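Local coordinates for ferredoxin component of carbazole (Pseudomonas resinovorans, PDB 2DE6), which carries electrons from the reductase CarAd to the terminal oxygenase CarAa in carbazole 1,9a-dioxygenase, using one Rieske [2Fe-2S] cluster, at the interface of chains B and A. Sequence-based numbering; all coordinates share one arbitrary frame. Chains: chain A, ferredoxin component of carbazole; chain B, terminal oxygenase component of carbazole.

The interface of chains B and A. Residues chain B 118; chain A 43, 47, 86-89.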
ATOM      1  N   ARG B 118     -17.014 -30.039 -17.622  1.00 21.62           N
ATOM      2  CA  ARG B 118     -17.981 -29.201 -16.910  1.00 21.70           C
ATOM      3  C   ARG B 118     -17.405 -27.826 -16.555  1.00 19.98           C
ATOM      4  O   ARG B 118     -18.050 -27.029 -15.877  1.00 20.70           O
ATOM      5  CB  ARG B 118     -18.438 -29.930 -15.636  1.00 24.62           C
ATOM      6  CG  ARG B 118     -19.559 -29.257 -14.831  1.00 29.43           C
ATOM      7  CD  ARG B 118     -20.861 -29.113 -15.629  1.00 31.97           C
ATOM      8  NE  ARG B 118     -21.989 -28.638 -14.817  1.00 30.52           N
ATOM      9  CZ  ARG B 118     -23.229 -28.498 -15.285  1.00 32.98           C
ATOM     10  NH1 ARG B 118     -23.490 -28.792 -16.554  1.00 33.49           N
ATOM     11  NH2 ARG B 118     -24.217 -28.085 -14.490  1.00 29.21           N
TER
ATOM     12  N   GLU A  43     -29.270 -30.881  -9.428  1.00 20.41           N
ATOM     13  CA  GLU A  43     -28.152 -31.783  -9.218  1.00 21.05           C
ATOM     14  C   GLU A  43     -27.666 -31.348  -7.835  1.00 19.45           C
ATOM     15  O   GLU A  43     -27.826 -30.182  -7.470  1.00 19.87           O
ATOM     16  CB  GLU A  43     -27.054 -31.527 -10.254  1.00 24.27           C
ATOM     17  CG  GLU A  43     -27.563 -31.368 -11.678  1.00 29.88           C
ATOM     18  CD  GLU A  43     -26.454 -31.015 -12.663  1.00 34.95           C
ATOM     19  OE1 GLU A  43     -25.788 -29.964 -12.483  1.00 32.93           O
ATOM     20  OE2 GLU A  43     -26.250 -31.791 -13.621  1.00 36.72           O
ATOM     21  N   THR A  47     -21.886 -26.466  -9.124  1.00 17.15           N
ATOM     22  CA  THR A  47     -21.215 -26.411 -10.419  1.00 17.15           C
ATOM     23  C   THR A  47     -19.843 -25.738 -10.354  1.00 17.84           C
ATOM     24  O   THR A  47     -19.092 -25.766 -11.329  1.00 18.69           O
ATOM     25  CB  THR A  47     -22.081 -25.669 -11.472  1.00 16.36           C
ATOM     26  OG1 THR A  47     -22.179 -24.283 -11.125  1.00 18.37           O
ATOM     27  CG2 THR A  47     -23.489 -26.269 -11.534  1.00 18.36           C
ATOM     28  N   VAL A  86     -21.862 -21.572 -13.940  1.00 20.06           N
ATOM     29  CA  VAL A  86     -22.491 -22.629 -14.728  1.00 20.85           C
ATOM     30  C   VAL A  86     -23.845 -22.979 -14.114  1.00 21.30           C
ATOM     31  O   VAL A  86     -23.933 -23.308 -12.932  1.00 21.05           O
ATOM     32  CB  VAL A  86     -21.618 -23.910 -14.763  1.00 20.26           C
ATOM     33  CG1 VAL A  86     -22.283 -24.976 -15.626  1.00 21.95           C
ATOM     34  CG2 VAL A  86     -20.235 -23.586 -15.297  1.00 20.15           C
ATOM     35  N   PRO A  87     -24.920 -22.907 -14.911  1.00 21.95           N
ATOM     36  CA  PRO A  87     -26.258 -23.222 -14.405  1.00 22.40           C
ATOM     37  C   PRO A  87     -26.390 -24.656 -13.901  1.00 22.50           C
ATOM     38  O   PRO A  87     -25.789 -25.581 -14.452  1.00 22.44           O
ATOM     39  CB  PRO A  87     -27.154 -22.967 -15.617  1.00 23.87           C
ATOM     40  CG  PRO A  87     -26.397 -21.910 -16.379  1.00 24.68           C
ATOM     41  CD  PRO A  87     -24.990 -22.424 -16.300  1.00 23.38           C
ATOM     42  N   LEU A  88     -27.187 -24.824 -12.851  1.00 23.53           N
ATOM     43  CA  LEU A  88     -27.445 -26.133 -12.266  1.00 25.51           C
ATOM     44  C   LEU A  88     -28.476 -26.884 -13.094  1.00 26.59           C
ATOM     45  O   LEU A  88     -29.380 -26.279 -13.669  1.00 27.32           O
ATOM     46  CB  LEU A  88     -28.010 -25.993 -10.855  1.00 25.04           C
ATOM     47  CG  LEU A  88     -27.124 -26.145  -9.627  1.00 24.60           C
ATOM     48  CD1 LEU A  88     -27.995 -25.944  -8.395  1.00 22.77           C
ATOM     49  CD2 LEU A  88     -26.467 -27.517  -9.603  1.00 21.98           C
ATOM     50  N   GLY A  89     -28.338 -28.202 -13.148  1.00 27.79           N
ATOM     51  CA  GLY A  89     -29.306 -28.997 -13.873  1.00 28.64           C
ATOM     52  C   GLY A  89     -30.555 -29.034 -13.012  1.00 28.85           C
ATOM     53  O   GLY A  89     -30.464 -29.208 -11.798  1.00 29.01           O
TER
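The flat guanidinium of B:Arg118 rests one face on A:Val86, whose methyl CG1 lies 3.6 Å from the plane and over its centre. That methyl stands anti to the backbone N of A:Val86 (chi1 -178°), which lifts it toward the arginine, and the two side chains cross at a slant. Off the opposite face, near its NH2 end, carboxylate oxygen OE1 of A:Glu43 forms a salt bridge with NH2 (3.2 Å). The side chains come tip to tip, planes 60° apart, with OE1 out of the guanidinium plane, so no N-H is aimed at it and the pair is a charge contact, not a two-pronged one. On the valine side of the plane, the carbonyl O of A:Pro87 lies 3.0 Å from the same NH2; no N-H of NH2 is directed at it, so the approach is probably electrostatic. Methyl CG2 of A:Thr47, also on the valine side, adds a contact to NH2 at 3.5 Å. Behind this first shell, the backbone N of A:Gly89 donates a hydrogen bond to OE1 of A:Glu43 from above the carboxylate plane, helping to hold the acid where the arginine reaches it. Hydroxyl OG1 of A:Thr47 hydrogen-bonds the carbonyl O of A:Val86 at 2.7 Å, tying together the two segments that supply methyl groups. The arginine, from a loop of the oxygenase, thus docks on the ferredoxin between the end of strand 38-43, the loop of cluster ligands A:Cys46 and A:His48, which contains A:Thr47, and the loop 86-89 leading into strand 90-91. This places the contact beside the Rieske cluster-binding region, where it should help orient the ferredoxin for electron transfer to the oxygenase.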